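Local structure of 4-hydroxybutyrate CoA-transferase (Porphyromonas gingivalis, 3EH7) at residues A18-A21 against V22-K26; S405-Q408 against R409-L413; A415-P419 against D420-E424. The protein probably transfers coenzyme A from an acyl-CoA thioester to a carboxylic acid such as acetate or 4-hydroxybutyrate. All coordinates share one frame; numbering follows the deposited sequence.

How the interactions relate
Each of the three interactions is local, joining residues about a turn apart where a helix starts or stops. Interaction 1, at the end of helix 18-22, falls in the N-terminal family region of the acetyl-CoA hydrolase/transferases; interactions 2 and 3 fall in the C-terminal one, on the other side of the chain's centre. Interaction 1 therefore lies far off, its centre about 56 Å from that of interaction 2 and about 55 Å from that of interaction 3. Interactions 2 and 3 are neighbours, with centres about 13 Å apart: interaction 2 opens helix 406-414, and interaction 3 carries the chain over into helix 419-433. Only interaction 2 touches the second subunit.

Interaction 1: residues A18-A21 against V22-K26; sequences AEEA and VKHIK
With CG of Glu20 opposite its backbone N (chi1 174°) and the chain then folded at chi2 (56°), the carboxylate is carried forward to Lys23 and His24, one helical turn on. Lys23 starts in a similar way and bends later, at chi3, which brings NZ to Glu20 OE1 at 3.2 Å: a salt bridge whose hydrogen bond is weak. The other oxygen, Glu20 OE2, accepts from His24 NE2 at 3.1 Å. The imidazole and carboxylate planes stand 73° apart, and NE2 reaches OE2 from above the carboxylate plane. In the backbone the helix runs out: Val22 N still bonds Ala18 O (3.1 Å), whereas His24 N turns to Ala21 O (3.3 Å), and a type I turn from Val22 to Ile25 leads toward strand 30-33. Small Ala21 and branched Val22 suit the buried side, where Ala21 meets Val181 and Ile156 of the parallel sheet and Val22 meets Cys43 and Ala46 of helix 41-49. His24 also stacks on Tyr179. One acid thus serves two basic side chains; its charge would tend to favour a proton on both nitrogens of His24, an effect that neighbouring Lys23 would partly offset.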
loop_
_atom_site.group_PDB
_atom_site.type_symbol
_atom_site.label_atom_id
_atom_site.label_comp_id
_atom_site.label_asym_id
_atom_site.label_seq_id
_atom_site.Cartn_x
_atom_site.Cartn_y
_atom_site.Cartn_z
ATOM N N ALA A 18 40.958 -7.192 -9.093
ATOM C CA ALA A 18 39.540 -7.465 -9.377
ATOM C C ALA A 18 39.304 -8.928 -9.755
ATOM O O ALA A 18 38.328 -9.542 -9.319
ATOM C CB ALA A 18 39.028 -6.551 -10.510
ATOM N N GLU A 19 40.202 -9.463 -10.578
ATOM C CA GLU A 19 40.132 -10.846 -11.042
ATOM C C GLU A 19 40.303 -11.850 -9.886
ATOM O O GLU A 19 39.577 -12.841 -9.801
ATOM C CB GLU A 19 41.207 -11.073 -12.121
ATOM C CG GLU A 19 41.538 -12.540 -12.398
ATOM C CD GLU A 19 42.293 -12.767 -13.717
ATOM O OE1 GLU A 19 43.441 -13.247 -13.653
ATOM O OE2 GLU A 19 41.737 -12.478 -14.812
ATOM N N GLU A 20 41.296 -11.600 -9.030
ATOM C CA GLU A 20 41.527 -12.401 -7.828
ATOM C C GLU A 20 40.295 -12.361 -6.887
ATOM O O GLU A 20 39.860 -13.399 -6.389
ATOM C CB GLU A 20 42.770 -11.880 -7.112
ATOM C CG GLU A 20 43.101 -12.508 -5.754
ATOM C CD GLU A 20 43.244 -14.026 -5.791
ATOM O OE1 GLU A 20 43.625 -14.573 -6.864
ATOM O OE2 GLU A 20 42.976 -14.658 -4.730
ATOM N N ALA A 21 39.734 -11.176 -6.675
ATOM C CA ALA A 21 38.566 -11.016 -5.792
ATOM C C ALA A 21 37.361 -11.831 -6.271
ATOM O O ALA A 21 36.846 -12.646 -5.512
ATOM C CB ALA A 21 38.179 -9.508 -5.605
ATOM N N VAL A 22 36.928 -11.646 -7.521
ATOM C CA VAL A 22 35.678 -12.270 -7.986
ATOM C C VAL A 22 35.809 -13.793 -8.132
ATOM O O VAL A 22 34.802 -14.516 -8.168
ATOM C CB VAL A 22 35.138 -11.652 -9.331
ATOM C CG1 VAL A 22 34.961 -10.150 -9.200
ATOM C CG2 VAL A 22 36.038 -12.011 -10.543
ATOM N N LYS A 23 37.051 -14.260 -8.221
ATOM C CA LYS A 23 37.401 -15.688 -8.260
ATOM C C LYS A 23 36.733 -16.497 -7.127
ATOM O O LYS A 23 36.444 -17.684 -7.296
ATOM C CB LYS A 23 38.924 -15.824 -8.153
ATOM C CG LYS A 23 39.505 -17.144 -8.576
ATOM C CD LYS A 23 41.025 -17.175 -8.352
ATOM C CE LYS A 23 41.396 -17.114 -6.853
ATOM N NZ LYS A 23 42.759 -17.686 -6.561
ATOM N N HIS A 24 36.508 -15.850 -5.984
ATOM C CA HIS A 24 35.963 -16.503 -4.789
ATOM C C HIS A 24 34.444 -16.583 -4.744
ATOM O O HIS A 24 33.884 -17.082 -3.772
ATOM C CB HIS A 24 36.510 -15.814 -3.528
ATOM C CG HIS A 24 38.004 -15.799 -3.477
ATOM N ND1 HIS A 24 38.744 -16.909 -3.142
ATOM C CD2 HIS A 24 38.898 -14.828 -3.775
ATOM C CE1 HIS A 24 40.031 -16.619 -3.208
ATOM N NE2 HIS A 24 40.152 -15.360 -3.590
ATOM N N ILE A 25 33.785 -16.100 -5.793
ATOM C CA ILE A 25 32.364 -16.331 -5.963
ATOM C C ILE A 25 32.197 -17.744 -6.488
ATOM O O ILE A 25 32.999 -18.187 -7.297
ATOM C CB ILE A 25 31.739 -15.383 -6.981
ATOM C CG1 ILE A 25 31.984 -13.916 -6.595
ATOM C CG2 ILE A 25 30.230 -15.674 -7.098
ATOM C CD1 ILE A 25 31.494 -12.930 -7.641
ATOM N N LYS A 26 31.145 -18.437 -6.049
ATOM C CA LYS A 26 30.943 -19.846 -6.403
ATOM C C LYS A 26 29.664 -19.987 -7.197
ATOM O O LYS A 26 28.729 -19.170 -7.054
ATOM C CB LYS A 26 30.934 -20.733 -5.146
ATOM C CG LYS A 26 32.262 -20.676 -4.371
ATOM C CD LYS A 26 32.336 -21.537 -3.096
ATOM C CE LYS A 26 31.300 -21.150 -2.014
ATOM N NZ LYS A 26 31.483 -19.835 -1.299
#

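Interaction 2: residues S405-Q408 against R409-L413; sequences SLRQ and RAEAL
At the edge of the Arg407 guanidinium lies the carboxylate of Glu411, one turn further along the helix, with OE2 in the guanidinium plane. The two flat groups are turned 69° against each other, so they do not meet as a flat, two-pronged pair. Arg407 NH2 gives the salt bridge to Glu411 OE1 at 3.3 Å, approaching on the syn side, and NE adds weak bonds to both oxygens. A water that donates to Glu411 OE2 takes a further weak bond from NE. All this holds for one of two modelled conformers of Arg407, and is less certain for it. A bend at chi3 (91°) turns the long arginine toward the acid, while Glu411 stays extended beyond CG. The other guanidinium, that of Arg409, has Ser405 O near its edge but finds its polar partners outside the two segments, in the carbonyls of Met322, Arg386 and Lys404.

This is the first part of helix 406-414, opened by a capping box: Ser405 OG accepts from Gln408 N at 3.1 Å, and Gln408 OE1 accepts from Ser405 N at 2.9 Å. A short serine suits the N-cap, and glutamine is long enough to reach back to it. The regular bonds then begin with Arg409 N to Ser405 O at 2.7 Å. Small Ala410 lets Leu429 of helix 419-433 come close, and Leu406 meets Phe433 of the same helix. Along the subunit interface, Leu406 and Arg407 make backbone hydrogen bonds to the second subunit, Ser405 and Arg407 pack on its Ala99, and Arg409 packs on Pro103 of that subunit.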
loop_
_atom_site.group_PDB
_atom_site.type_symbol
_atom_site.label_atom_id
_atom_site.label_comp_id
_atom_site.label_asym_id
_atom_site.label_seq_id
_atom_site.Cartn_x
_atom_site.Cartn_y
_atom_site.Cartn_z
ATOM N N SER A 405 -15.568 9.255 -8.103
ATOM C CA SER A 405 -16.180 7.998 -8.530
ATOM C C SER A 405 -15.487 7.498 -9.781
ATOM O O SER A 405 -14.690 8.229 -10.384
ATOM C CB SER A 405 -17.660 8.196 -8.846
ATOM O OG SER A 405 -17.811 9.013 -9.997
ATOM N N LEU A 406 -15.813 6.275 -10.169
ATOM C CA LEU A 406 -15.253 5.694 -11.373
ATOM C C LEU A 406 -15.614 6.532 -12.606
ATOM O O LEU A 406 -14.735 6.749 -13.460
ATOM C CB LEU A 406 -15.692 4.224 -11.570
ATOM C CG LEU A 406 -15.182 3.222 -10.532
ATOM C CD1 LEU A 406 -15.760 1.818 -10.840
ATOM C CD2 LEU A 406 -13.664 3.237 -10.451
ATOM N N ARG A 407 -16.866 7.007 -12.689
ATOM C CA ARG A 407 -17.298 7.872 -13.789
ATOM C C ARG A 407 -16.452 9.137 -13.795
ATOM O O ARG A 407 -15.856 9.483 -14.806
ATOM C CB ARG A 407 -18.792 8.233 -13.658
ATOM C CG ARG A 407 -19.421 8.856 -14.908
ATOM C CD ARG A 407 -20.633 9.750 -14.572
ATOM N NE ARG A 407 -20.226 11.139 -14.351
ATOM C CZ ARG A 407 -20.341 11.802 -13.204
ATOM N NH1 ARG A 407 -20.873 11.228 -12.142
ATOM N NH2 ARG A 407 -19.916 13.057 -13.129
ATOM N N GLN A 408 -16.401 9.810 -12.642
ATOM C CA GLN A 408 -15.651 11.046 -12.485
ATOM C C GLN A 408 -14.159 10.878 -12.798
ATOM O O GLN A 408 -13.535 11.746 -13.416
ATOM C CB GLN A 408 -15.831 11.595 -11.076
ATOM C CG GLN A 408 -17.280 12.143 -10.802
ATOM C CD GLN A 408 -17.505 12.420 -9.328
ATOM O OE1 GLN A 408 -16.809 11.861 -8.454
ATOM N NE2 GLN A 408 -18.458 13.306 -9.033
ATOM N N ARG A 409 -13.597 9.758 -12.378
ATOM C CA ARG A 409 -12.200 9.476 -12.658
ATOM C C ARG A 409 -11.941 9.325 -14.150
ATOM O O ARG A 409 -11.037 9.968 -14.678
ATOM C CB ARG A 409 -11.771 8.213 -11.924
ATOM C CG ARG A 409 -11.453 8.438 -10.486
ATOM C CD ARG A 409 -11.184 7.071 -9.838
ATOM N NE ARG A 409 -10.807 7.265 -8.455
ATOM C CZ ARG A 409 -9.681 6.856 -7.882
ATOM N NH1 ARG A 409 -8.800 6.113 -8.531
ATOM N NH2 ARG A 409 -9.466 7.152 -6.607
ATOM N N ALA A 410 -12.763 8.516 -14.819
ATOM C CA ALA A 410 -12.716 8.346 -16.266
ATOM C C ALA A 410 -12.770 9.696 -17.003
ATOM O O ALA A 410 -11.927 9.994 -17.864
ATOM C CB ALA A 410 -13.857 7.424 -16.762
ATOM N N GLU A 411 -13.773 10.496 -16.665
ATOM C CA GLU A 411 -13.929 11.823 -17.263
ATOM C C GLU A 411 -12.713 12.725 -17.015
ATOM O O GLU A 411 -12.216 13.374 -17.949
ATOM C CB GLU A 411 -15.192 12.482 -16.719
ATOM C CG GLU A 411 -16.451 11.884 -17.293
ATOM C CD GLU A 411 -17.730 12.367 -16.622
ATOM O OE1 GLU A 411 -17.672 12.976 -15.534
ATOM O OE2 GLU A 411 -18.809 12.121 -17.187
ATOM N N ALA A 412 -12.231 12.736 -15.774
ATOM C CA ALA A 412 -11.058 13.536 -15.399
ATOM C C ALA A 412 -9.790 13.146 -16.177
ATOM O O ALA A 412 -8.992 14.016 -16.573
ATOM C CB ALA A 412 -10.794 13.433 -13.887
ATOM N N LEU A 413 -9.594 11.844 -16.379
ATOM C CA LEU A 413 -8.403 11.351 -17.094
ATOM C C LEU A 413 -8.540 11.595 -18.615
ATOM O O LEU A 413 -7.563 11.892 -19.302
ATOM C CB LEU A 413 -8.196 9.859 -16.790
ATOM C CG LEU A 413 -7.792 9.515 -15.351
ATOM C CD1 LEU A 413 -7.858 8.003 -15.094
ATOM C CD2 LEU A 413 -6.389 10.042 -15.135
HETATM O O HOH W 1 -21.159 13.202 -16.718
#

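Interaction 3: residues A415-P419 against D420-E424; sequences AIAHP and DFREE
Arg422 and Pro419 lie side by side and point the same way, the guanidinium having Pro419 CD over one face and Ala415 O over the other. Its edge is turned to the carbonyl of Ala417, which it grips side-on: NE and NH2 both reach Ala417 O at 2.8 Å. NH2 arrives nearly in line with the C=O bond, whereas NE comes from above the carbonyl plane. A chain extended from CG to NE gives the arginine the length to run back past the proline, and its two N-H groups satisfy the backbone oxygen of a buried residue.

His418 and Asp420 form a second side-by-side pair, with imidazole and carboxylate planes 50° apart. Histidine is here the N-cap: its CG stands opposite the backbone N (chi1 -162°), which sets ND1 in front of Asp420 N at 3.0 Å. That amide lies in the ring plane, and the bond is nearly straight at 169°. ND1 therefore acts as the acceptor. Beside it, Asp420 OD2 comes to 3.3 Å from His418 CE1, and an acid is well placed at a helix start, where the dipole would favour it. Proline suits the position after the cap: no helical carbonyl precedes the first turn to take an N-H, so a residue without one loses nothing. Phe421 N bonds His418 O at 2.9 Å, while the edge of the Phe421 ring meets His418 CB. A water donates to Pro419 O and accepts from Glu423 N.

Tyr396 meets the His418 ring edge-to-face and makes a cation-pi contact with Arg422. Ala417 packs on Ile372 of strand 372-373, and Ile416 O is hydrogen-bonded to Thr394 OG1 at the end of strand 391-394, so the link from helix 406-414 into helix 419-433 is fastened to the strands beside it.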
loop_
_atom_site.group_PDB
_atom_site.type_symbol
_atom_site.label_atom_id
_atom_site.label_comp_id
_atom_site.label_asym_id
_atom_site.label_seq_id
_atom_site.Cartn_x
_atom_site.Cartn_y
_atom_site.Cartn_z
ATOM N N ALA A 415 -10.003 14.070 -20.082
ATOM C CA ALA A 415 -9.735 15.481 -20.357
ATOM C C ALA A 415 -8.247 15.802 -20.399
ATOM O O ALA A 415 -7.873 16.801 -20.986
ATOM C CB ALA A 415 -10.456 16.382 -19.338
ATOM N N ILE A 416 -7.393 14.950 -19.821
ATOM C CA ILE A 416 -5.944 15.153 -19.903
ATOM C C ILE A 416 -5.230 14.131 -20.808
ATOM O O ILE A 416 -4.018 14.148 -20.945
ATOM C CB ILE A 416 -5.290 15.274 -18.500
ATOM C CG1 ILE A 416 -5.363 13.980 -17.691
ATOM C CG2 ILE A 416 -5.982 16.373 -17.708
ATOM C CD1 ILE A 416 -4.544 14.031 -16.382
ATOM N N ALA A 417 -6.017 13.305 -21.481
ATOM C CA ALA A 417 -5.500 12.424 -22.492
ATOM C C ALA A 417 -5.253 13.228 -23.766
ATOM O O ALA A 417 -5.806 14.323 -23.961
ATOM C CB ALA A 417 -6.473 11.252 -22.719
ATOM N N HIS A 418 -4.422 12.701 -24.638
ATOM C CA HIS A 418 -4.250 13.293 -25.965
ATOM C C HIS A 418 -5.583 13.337 -26.702
ATOM O O HIS A 418 -6.362 12.377 -26.658
ATOM C CB HIS A 418 -3.248 12.504 -26.776
ATOM C CG HIS A 418 -2.701 13.256 -27.936
ATOM N ND1 HIS A 418 -3.454 13.552 -29.051
ATOM C CD2 HIS A 418 -1.484 13.802 -28.142
ATOM C CE1 HIS A 418 -2.719 14.247 -29.898
ATOM N NE2 HIS A 418 -1.521 14.415 -29.367
ATOM N N PRO A 419 -5.877 14.461 -27.377
ATOM C CA PRO A 419 -7.104 14.592 -28.167
ATOM C C PRO A 419 -7.348 13.433 -29.144
ATOM O O PRO A 419 -8.479 13.053 -29.372
ATOM C CB PRO A 419 -6.878 15.896 -28.931
ATOM C CG PRO A 419 -5.982 16.699 -28.034
ATOM C CD PRO A 419 -5.159 15.734 -27.249
ATOM N N ASP A 420 -6.288 12.872 -29.709
ATOM C CA ASP A 420 -6.425 11.754 -30.654
ATOM C C ASP A 420 -6.942 10.450 -30.018
ATOM O O ASP A 420 -7.389 9.546 -30.730
ATOM C CB ASP A 420 -5.081 11.471 -31.335
ATOM C CG ASP A 420 -4.614 12.619 -32.214
ATOM O OD1 ASP A 420 -5.388 13.572 -32.447
ATOM O OD2 ASP A 420 -3.458 12.571 -32.674
ATOM N N PHE A 421 -6.910 10.361 -28.694
ATOM C CA PHE A 421 -7.402 9.169 -27.995
ATOM C C PHE A 421 -8.696 9.365 -27.211
ATOM O O PHE A 421 -9.278 8.385 -26.717
ATOM C CB PHE A 421 -6.302 8.630 -27.106
ATOM C CG PHE A 421 -5.167 8.082 -27.883
ATOM C CD1 PHE A 421 -5.331 6.912 -28.612
ATOM C CD2 PHE A 421 -3.974 8.770 -27.975
ATOM C CE1 PHE A 421 -4.290 6.404 -29.383
ATOM C CE2 PHE A 421 -2.945 8.284 -28.753
ATOM C CZ PHE A 421 -3.092 7.093 -29.443
ATOM N N ARG A 422 -9.169 10.609 -27.147
ATOM C CA ARG A 422 -10.312 10.934 -26.309
ATOM C C ARG A 422 -11.613 10.302 -26.776
ATOM O O ARG A 422 -12.454 9.955 -25.962
ATOM C CB ARG A 422 -10.473 12.444 -26.202
ATOM C CG ARG A 422 -9.315 13.117 -25.440
ATOM C CD ARG A 422 -9.561 14.583 -25.129
ATOM N NE ARG A 422 -8.347 15.188 -24.600
ATOM C CZ ARG A 422 -8.037 16.476 -24.666
ATOM N NH1 ARG A 422 -8.873 17.345 -25.212
ATOM N NH2 ARG A 422 -6.878 16.903 -24.199
ATOM N N GLU A 423 -11.776 10.161 -28.091
ATOM C CA GLU A 423 -12.988 9.613 -28.641
ATOM C C GLU A 423 -13.153 8.150 -28.273
ATOM O O GLU A 423 -14.220 7.748 -27.823
ATOM C CB GLU A 423 -13.010 9.767 -30.165
ATOM C CG GLU A 423 -14.369 9.584 -30.752
ATOM C CD GLU A 423 -14.408 9.844 -32.261
ATOM O OE1 GLU A 423 -13.773 10.820 -32.730
ATOM O OE2 GLU A 423 -15.092 9.076 -32.975
ATOM N N GLU A 424 -12.106 7.364 -28.483
ATOM C CA GLU A 424 -12.137 5.954 -28.146
ATOM C C GLU A 424 -12.214 5.737 -26.624
ATOM O O GLU A 424 -12.905 4.838 -26.162
ATOM C CB GLU A 424 -10.916 5.242 -28.721
ATOM C CG GLU A 424 -10.828 3.793 -28.260
ATOM C CD GLU A 424 -10.307 2.811 -29.305
ATOM O OE1 GLU A 424 -9.621 3.223 -30.283
ATOM O OE2 GLU A 424 -10.588 1.604 -29.115
HETATM O O HOH W 2 -9.911 10.820 -30.310
#